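Local coordinates for Glyoxalase/bleomycin resistance protein/dioxygenase (Nostoc punctiforme PCC 73102, PDB 3KOL) that binds a cobalt(II) ion and may act as a metal-dependent lyase or dioxygenase of the glyoxalase family, at residues 62-67 with 76-81; 96-101 with 143-148; 119-124 with 136-141. All coordinates share one frame; numbering follows the deposited sequence.

In the fold
Contacts 1 and 2 belong to different four-stranded mixed sheets of one chain; the contact centres are about 17 Å apart. Contact 1 lies in the hairpin of the first sheet, and contact 3 opens the corresponding hairpin of the second. Both sheets have strand order 1-4-3-2, as in the paired beta-alpha-beta-beta-beta modules of the vicinal oxygen chelate fold. Contacts 2 and 3 share the second sheet, their centres about 11 Å apart. A probable hydrogen bond, Ile-146 N to Phe-138 O at 2.7 Å, ties strand 145-150 to 134-139. Contact 2 supplies His-99 and Glu-147 to a cobalt ion. The Tyr-137 side chain comes within about 4 Å of this cobalt; Asp-76 lies about 5 Å from a different one.

Contact 1: residues 62-67 with 76-81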
# COMPACT_ATOMS: atom_id res chain seq x y z
N GLY A 62 4.98 -0.17 -21.99
CA GLY A 62 5.02 -1.27 -21.05
C GLY A 62 6.01 -1.11 -19.91
O GLY A 62 6.38 -2.08 -19.25
N LYS A 63 6.43 0.13 -19.66
CA LYS A 63 7.38 0.41 -18.59
C LYS A 63 6.62 0.55 -17.28
O LYS A 63 7.16 0.34 -16.20
CB LYS A 63 8.14 1.71 -18.89
CG LYS A 63 9.23 2.04 -17.89
CD LYS A 63 10.32 0.98 -17.89
CE LYS A 63 11.46 1.37 -16.96
NZ LYS A 63 12.51 0.31 -16.92
N VAL A 64 5.35 0.92 -17.40
CA VAL A 64 4.48 1.10 -16.24
C VAL A 64 3.12 0.50 -16.54
O VAL A 64 2.65 0.53 -17.69
CB VAL A 64 4.30 2.60 -15.92
CG1 VAL A 64 3.31 2.77 -14.77
CG2 VAL A 64 5.64 3.21 -15.55
N ALA A 65 2.48 -0.06 -15.52
CA ALA A 65 1.16 -0.65 -15.65
C ALA A 65 0.33 -0.16 -14.47
O ALA A 65 0.84 -0.01 -13.37
CB ALA A 65 1.24 -2.17 -15.66
N ASN A 66 -0.96 0.09 -14.71
CA ASN A 66 -1.86 0.57 -13.67
C ASN A 66 -3.07 -0.36 -13.59
O ASN A 66 -3.71 -0.63 -14.60
CB ASN A 66 -2.36 1.98 -14.00
CG ASN A 66 -1.34 3.07 -13.67
OD1 ASN A 66 -0.13 2.87 -13.77
ND2 ASN A 66 -1.84 4.24 -13.29
N PHE A 67 -3.36 -0.83 -12.39
CA PHE A 67 -4.51 -1.70 -12.15
C PHE A 67 -5.35 -1.00 -11.10
O PHE A 67 -4.83 -0.18 -10.33
CB PHE A 67 -4.06 -3.07 -11.64
CG PHE A 67 -3.36 -3.89 -12.68
CD1 PHE A 67 -4.08 -4.64 -13.60
CD2 PHE A 67 -1.97 -3.85 -12.79
CE1 PHE A 67 -3.43 -5.35 -14.61
CE2 PHE A 67 -1.31 -4.55 -13.79
CZ PHE A 67 -2.04 -5.30 -14.71
N ASP A 76 0.07 0.75 -8.94
CA ASP A 76 1.01 1.08 -10.00
C ASP A 76 2.16 0.09 -9.99
O ASP A 76 2.71 -0.20 -8.93
CB ASP A 76 1.62 2.48 -9.83
CG ASP A 76 0.62 3.60 -10.05
OD1 ASP A 76 -0.30 3.43 -10.87
OD2 ASP A 76 0.79 4.66 -9.42
N LEU A 77 2.50 -0.42 -11.16
CA LEU A 77 3.62 -1.33 -11.28
C LEU A 77 4.67 -0.62 -12.12
O LEU A 77 4.39 -0.18 -13.24
CB LEU A 77 3.19 -2.63 -11.96
CG LEU A 77 2.06 -3.41 -11.30
CD1 LEU A 77 1.80 -4.68 -12.09
CD2 LEU A 77 2.42 -3.75 -9.85
N PHE A 78 5.87 -0.48 -11.57
CA PHE A 78 6.97 0.18 -12.25
C PHE A 78 8.00 -0.86 -12.64
O PHE A 78 8.58 -1.51 -11.78
CB PHE A 78 7.60 1.23 -11.33
CG PHE A 78 6.77 2.48 -11.17
CD1 PHE A 78 6.89 3.51 -12.10
CD2 PHE A 78 5.86 2.60 -10.13
CE1 PHE A 78 6.10 4.65 -11.99
CE2 PHE A 78 5.06 3.75 -10.02
CZ PHE A 78 5.18 4.77 -10.95
N GLY A 79 8.22 -1.02 -13.94
CA GLY A 79 9.19 -1.99 -14.41
C GLY A 79 10.60 -1.60 -14.04
O GLY A 79 11.09 -0.54 -14.44
N GLU A 80 11.26 -2.44 -13.25
CA GLU A 80 12.63 -2.21 -12.80
C GLU A 80 13.41 -3.51 -12.96
O GLU A 80 13.77 -4.14 -11.97
CB GLU A 80 12.63 -1.79 -11.33
CG GLU A 80 12.01 -0.44 -11.03
CD GLU A 80 12.77 0.71 -11.67
OE1 GLU A 80 13.96 0.52 -12.00
OE2 GLU A 80 12.19 1.80 -11.83
N PRO A 81 13.70 -3.92 -14.20
CA PRO A 81 14.43 -5.15 -14.47
C PRO A 81 15.85 -5.21 -13.90
O PRO A 81 16.40 -6.30 -13.74
CB PRO A 81 14.42 -5.24 -15.99
CG PRO A 81 14.46 -3.81 -16.40
CD PRO A 81 13.45 -3.18 -15.46
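Leu-77 packs against Ala-65 and Phe-67 on the face turned to helix 30-40. Its CD1 methyl meets the Phe-67 ring at the edge, 3.5 Å from CE2. Ala-65 CB lies beside Leu-77 CB. Met-30 of helix 30-40 covers both residues, and Arg-34 touches Phe-67. The opposite face carries Val-64 and Phe-78, side by side and pointing the same way. Val-64 CG2, beside the backbone N and anti to the carbonyl carbon, sits 3.7 Å from Phe-78 CD1. Tyr-98 of the second subunit meets the Phe-78 ring edge-to-face. Asn-66 and Asp-76 lie side by side there too. Asp-76 touches His-22, and its side chain is about 5 Å from a cobalt ion.

Strands 64-68 and 74-79 form an antiparallel beta hairpin of the glyoxalase fold. In the hydrogen-bonded pair, Ala-65 N donates to Leu-77 O at 3.0 Å, and Leu-77 N returns a bond to Ala-65 O at 2.8 Å. Gly-79 N adds a bond to Lys-63 O at 2.8 Å.

Unlike the largely buried strands, the Lys-63 end is more open. Gly-62 ends helix 56-60 as the C-prime residue of a Schellman motif, and the exposed Lys-63 follows. Its chi2 (63°) turns CD; beyond that the chain is extended. NZ donates to Gly-79 O at 3.0 Å, from 45° above the carbonyl plane. NZ also passes 3.9 Å from CD of the exposed Pro-81.

Contact 2: residues 96-101 with 143-148; sequences RAYHLA and GFMIEI. With CO (cobalt (II) ion), chain C.
This glyoxalase-family metal site is built on two neighbouring parallel strands, which bring His-99 and Glu-147 to the same face of the sheet. His-99 NE2 and Glu-147 OE1 each bind the cobalt ion at 2.1 Å, with imidazole and carboxylate planes 37° apart. CG of Glu-147 is anti to the backbone N (chi1 168°), and the chain stays extended beyond it. Ala-101 CB packs against its CB. His-99 ND1 lies 3.2 Å above the Tyr-98 ring plane, over its centre, and His-99 CB touches Met-145 O. Three waters also bind the cobalt; one donates a hydrogen bond to Glu-147 OE2 at 2.8 Å. His-22 of the second subunit completes the site.

Two backbone bonds join the strands: Leu-100 N to Met-145 O at 3.2 Å, and Glu-147 N to Leu-100 O at 2.9 Å. Another water bridges Tyr-98 O and Met-145 N. Selenium of selenomethionine Met-145 lies 4.1 Å from Tyr-98 CE1, an oblique Met-aromatic contact. On the other face, Leu-100 CB meets the Phe-144 ring at its edge, 3.6 Å from CE2. A metal held by strand residues of both subunits is typical of dimeric glyoxalase I enzymes of the vicinal oxygen chelate fold.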
# COMPACT_ATOMS: atom_id res chain seq x y z
N ARG A 96 9.61 -1.02 7.02
CA ARG A 96 8.94 -0.47 5.83
C ARG A 96 7.78 -1.38 5.40
O ARG A 96 7.18 -2.04 6.25
CB ARG A 96 9.95 -0.24 4.69
CG ARG A 96 11.01 0.81 5.04
CD ARG A 96 12.06 0.98 3.93
NE ARG A 96 13.18 1.80 4.37
CZ ARG A 96 14.31 1.97 3.70
NH1 ARG A 96 14.49 1.36 2.52
NH2 ARG A 96 15.28 2.73 4.20
N ALA A 97 7.45 -1.43 4.11
CA ALA A 97 6.30 -2.23 3.64
C ALA A 97 6.31 -3.70 4.06
O ALA A 97 7.29 -4.41 3.83
CB ALA A 97 6.17 -2.12 2.12
N TYR A 98 5.20 -4.13 4.65
CA TYR A 98 5.03 -5.50 5.14
C TYR A 98 4.11 -6.28 4.19
O TYR A 98 4.52 -7.27 3.60
CB TYR A 98 4.46 -5.43 6.56
CG TYR A 98 4.08 -6.73 7.24
CD1 TYR A 98 4.54 -7.96 6.77
CD2 TYR A 98 3.27 -6.71 8.37
CE1 TYR A 98 4.19 -9.15 7.43
CE2 TYR A 98 2.93 -7.88 9.03
CZ TYR A 98 3.39 -9.10 8.56
OH TYR A 98 3.05 -10.25 9.22
N HIS A 99 2.86 -5.85 4.06
CA HIS A 99 1.95 -6.51 3.13
C HIS A 99 0.83 -5.60 2.68
O HIS A 99 0.58 -4.55 3.26
CB HIS A 99 1.39 -7.83 3.69
CG HIS A 99 0.49 -7.67 4.88
ND1 HIS A 99 0.96 -7.61 6.17
CD2 HIS A 99 -0.87 -7.65 4.97
CE1 HIS A 99 -0.06 -7.56 7.01
NE2 HIS A 99 -1.18 -7.58 6.31
N LEU A 100 0.17 -6.01 1.60
CA LEU A 100 -0.95 -5.28 1.03
C LEU A 100 -2.12 -6.25 1.04
O LEU A 100 -2.01 -7.37 0.53
CB LEU A 100 -0.62 -4.86 -0.41
CG LEU A 100 -1.79 -4.29 -1.23
CD1 LEU A 100 -2.31 -3.01 -0.57
CD2 LEU A 100 -1.32 -4.01 -2.65
N ALA A 101 -3.24 -5.84 1.63
CA ALA A 101 -4.39 -6.72 1.72
C ALA A 101 -5.60 -6.24 0.95
O ALA A 101 -5.98 -5.07 1.01
CB ALA A 101 -4.76 -6.94 3.19
N GLY A 143 8.30 -11.17 -4.48
CA GLY A 143 8.45 -11.50 -3.07
C GLY A 143 7.69 -10.58 -2.14
O GLY A 143 7.89 -10.63 -0.93
N PHE A 144 6.84 -9.72 -2.69
CA PHE A 144 6.04 -8.82 -1.86
C PHE A 144 4.80 -9.58 -1.40
O PHE A 144 4.08 -10.15 -2.22
CB PHE A 144 5.62 -7.57 -2.64
CG PHE A 144 4.83 -6.59 -1.83
CD1 PHE A 144 5.40 -5.99 -0.70
CD2 PHE A 144 3.52 -6.28 -2.16
CE1 PHE A 144 4.66 -5.10 0.08
CE2 PHE A 144 2.77 -5.39 -1.39
CZ PHE A 144 3.34 -4.80 -0.27
N MSE A 145 4.54 -9.58 -0.10
CA MSE A 145 3.41 -10.32 0.44
C MSE A 145 2.04 -9.71 0.22
O MSE A 145 1.80 -8.54 0.54
CB MSE A 145 3.61 -10.58 1.93
CG MSE A 145 2.50 -11.39 2.56
SE MSE A 145 2.78 -11.65 4.45
CE MSE A 145 3.75 -13.33 4.36
N ILE A 146 1.12 -10.52 -0.30
CA ILE A 146 -0.25 -10.10 -0.56
C ILE A 146 -1.19 -10.88 0.34
O ILE A 146 -0.98 -12.06 0.60
CB ILE A 146 -0.66 -10.37 -2.03
CG1 ILE A 146 0.26 -9.60 -2.98
CG2 ILE A 146 -2.13 -9.96 -2.25
CD1 ILE A 146 0.21 -8.09 -2.78
N GLU A 147 -2.22 -10.22 0.84
CA GLU A 147 -3.20 -10.88 1.68
C GLU A 147 -4.57 -10.71 1.05
O GLU A 147 -4.88 -9.65 0.52
CB GLU A 147 -3.23 -10.27 3.08
CG GLU A 147 -4.42 -10.71 3.95
CD GLU A 147 -4.48 -9.96 5.27
OE1 GLU A 147 -3.51 -9.26 5.59
OE2 GLU A 147 -5.49 -10.10 6.00
N ILE A 148 -5.36 -11.77 1.04
CA ILE A 148 -6.73 -11.68 0.56
C ILE A 148 -7.53 -12.02 1.80
O ILE A 148 -7.27 -13.04 2.44
CB ILE A 148 -7.04 -12.68 -0.58
CG1 ILE A 148 -6.34 -12.23 -1.87
CG2 ILE A 148 -8.55 -12.77 -0.79
CD1 ILE A 148 -6.60 -13.14 -3.08
CO CO C . -3.04 -7.97 7.22
O HOH W 1 6.40 -8.51 2.01
O HOH W 2 -4.79 -8.77 8.32
O HOH W 3 -2.23 -9.47 8.33
O HOH W 4 -2.59 -6.98 9.15

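Contact 3: residues 119-124 with 136-141; sequences NKIAIA and VYFYDP
Residues 121-124 approach strand 136-139 at a steep angle, their end-to-end directions 106° apart. The contact lies at the open end of the beta hairpin formed by strands 123-129 and 134-139, in the second sheet of the glyoxalase fold. Helix 109-118 ends just before it, with Lys-120 as the C-prime residue of a Schellman motif. The chain then turns a corner at Ala-124. One weak hydrogen bond joins the backbones here: Ala-124 N to Tyr-137 O at 2.8 Å, bent to 127° at the hydrogen. Tyr-137 also has a backbone hydrogen bond with His-125, the next residue.

Ile-121 and Phe-138 cross obliquely. Ile-121 CG2 lies 3.9 Å from Phe-138 CB and close to CD1 of its ring. Phe-138 CB also meets Ala-122 O at 3.4 Å. Ile-123 and Val-136 cross at about a right angle, and Val-136 CG2 touches both CG2 and CD1 of Ile-123. Ile-116 of helix 109-118 packs on all four of Ile-121, Ile-123, Val-136 and Phe-138.

The Tyr-137 side chain touches Glu-147 of the adjoining strand and lies about 4 Å from the cobalt ion that Glu-147 binds. Tyr-139 rests on Met-145 of the same strand. Toward the corner, its ring meets the Ala-124 methyl obliquely, with Tyr-139 CE2 3.6 Å from Ala-124 CB.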
# COMPACT_ATOMS: atom_id res chain seq x y z
N ASN A 119 -3.32 -22.03 -9.78
CA ASN A 119 -2.26 -21.29 -10.46
C ASN A 119 -0.90 -21.55 -9.83
O ASN A 119 0.08 -20.83 -10.09
CB ASN A 119 -2.59 -19.80 -10.47
CG ASN A 119 -3.61 -19.45 -11.54
OD1 ASN A 119 -3.27 -19.32 -12.71
ND2 ASN A 119 -4.87 -19.33 -11.14
N LYS A 120 -0.85 -22.57 -8.99
CA LYS A 120 0.37 -22.99 -8.31
C LYS A 120 1.13 -21.87 -7.61
O LYS A 120 2.36 -21.80 -7.67
CB LYS A 120 1.28 -23.72 -9.30
CG LYS A 120 0.61 -24.95 -9.92
CD LYS A 120 1.57 -25.73 -10.81
CE LYS A 120 0.89 -26.97 -11.38
NZ LYS A 120 -0.30 -26.63 -12.20
N ILE A 121 0.39 -21.00 -6.93
CA ILE A 121 1.01 -19.92 -6.18
C ILE A 121 1.15 -20.45 -4.75
O ILE A 121 0.16 -20.85 -4.13
CB ILE A 121 0.14 -18.65 -6.19
CG1 ILE A 121 0.13 -18.05 -7.61
CG2 ILE A 121 0.68 -17.64 -5.19
CD1 ILE A 121 -0.80 -16.85 -7.76
N ALA A 122 2.37 -20.45 -4.23
CA ALA A 122 2.63 -20.95 -2.88
C ALA A 122 1.98 -20.05 -1.83
O ALA A 122 2.05 -18.83 -1.92
CB ALA A 122 4.13 -21.05 -2.63
N ILE A 123 1.35 -20.67 -0.84
CA ILE A 123 0.70 -19.92 0.23
C ILE A 123 1.67 -19.76 1.40
O ILE A 123 2.11 -20.74 1.99
CB ILE A 123 -0.58 -20.64 0.69
CG1 ILE A 123 -1.62 -20.61 -0.43
CG2 ILE A 123 -1.13 -19.98 1.95
CD1 ILE A 123 -2.92 -21.29 -0.09
N ALA A 124 1.99 -18.50 1.71
CA ALA A 124 2.90 -18.18 2.80
C ALA A 124 2.28 -18.50 4.16
O ALA A 124 2.95 -19.01 5.05
CB ALA A 124 3.27 -16.71 2.75
N VAL A 136 -5.74 -15.31 3.74
CA VAL A 136 -4.73 -16.16 3.13
C VAL A 136 -3.64 -15.22 2.63
O VAL A 136 -3.93 -14.16 2.07
CB VAL A 136 -5.32 -16.99 1.98
CG1 VAL A 136 -5.81 -16.09 0.86
CG2 VAL A 136 -4.27 -17.97 1.45
N TYR A 137 -2.38 -15.61 2.84
CA TYR A 137 -1.23 -14.80 2.45
C TYR A 137 -0.35 -15.53 1.45
O TYR A 137 -0.13 -16.74 1.56
CB TYR A 137 -0.38 -14.45 3.67
CG TYR A 137 -1.15 -13.78 4.79
CD1 TYR A 137 -1.03 -12.41 5.01
CD2 TYR A 137 -1.99 -14.53 5.62
CE1 TYR A 137 -1.74 -11.80 6.05
CE2 TYR A 137 -2.69 -13.92 6.65
CZ TYR A 137 -2.56 -12.56 6.86
OH TYR A 137 -3.25 -11.97 7.90
N PHE A 138 0.18 -14.79 0.49
CA PHE A 138 1.05 -15.35 -0.54
C PHE A 138 1.91 -14.24 -1.12
O PHE A 138 1.55 -13.06 -1.05
CB PHE A 138 0.19 -16.01 -1.63
CG PHE A 138 -0.92 -15.13 -2.13
CD1 PHE A 138 -0.77 -14.38 -3.29
CD2 PHE A 138 -2.12 -15.05 -1.43
CE1 PHE A 138 -1.80 -13.56 -3.75
CE2 PHE A 138 -3.16 -14.22 -1.87
CZ PHE A 138 -2.99 -13.48 -3.04
N TYR A 139 3.06 -14.61 -1.67
CA TYR A 139 3.99 -13.65 -2.25
C TYR A 139 3.75 -13.43 -3.74
O TYR A 139 3.33 -14.35 -4.45
CB TYR A 139 5.42 -14.13 -2.05
CG TYR A 139 5.82 -14.26 -0.60
CD1 TYR A 139 5.95 -13.14 0.21
CD2 TYR A 139 6.07 -15.52 -0.03
CE1 TYR A 139 6.30 -13.25 1.54
CE2 TYR A 139 6.43 -15.64 1.31
CZ TYR A 139 6.54 -14.50 2.09
OH TYR A 139 6.89 -14.59 3.41
N ASP A 140 4.01 -12.21 -4.21
CA ASP A 140 3.86 -11.90 -5.63
C ASP A 140 5.19 -12.28 -6.28
O ASP A 140 6.11 -12.70 -5.59
CB ASP A 140 3.50 -10.41 -5.83
CG ASP A 140 4.69 -9.45 -5.72
OD1 ASP A 140 5.81 -9.86 -5.35
OD2 ASP A 140 4.48 -8.25 -6.00
N PRO A 141 5.31 -12.15 -7.62
CA PRO A 141 6.54 -12.50 -8.33
C PRO A 141 7.86 -11.95 -7.79
O PRO A 141 8.92 -12.57 -7.98
CB PRO A 141 6.27 -12.02 -9.76
CG PRO A 141 4.80 -12.24 -9.89
CD PRO A 141 4.28 -11.69 -8.58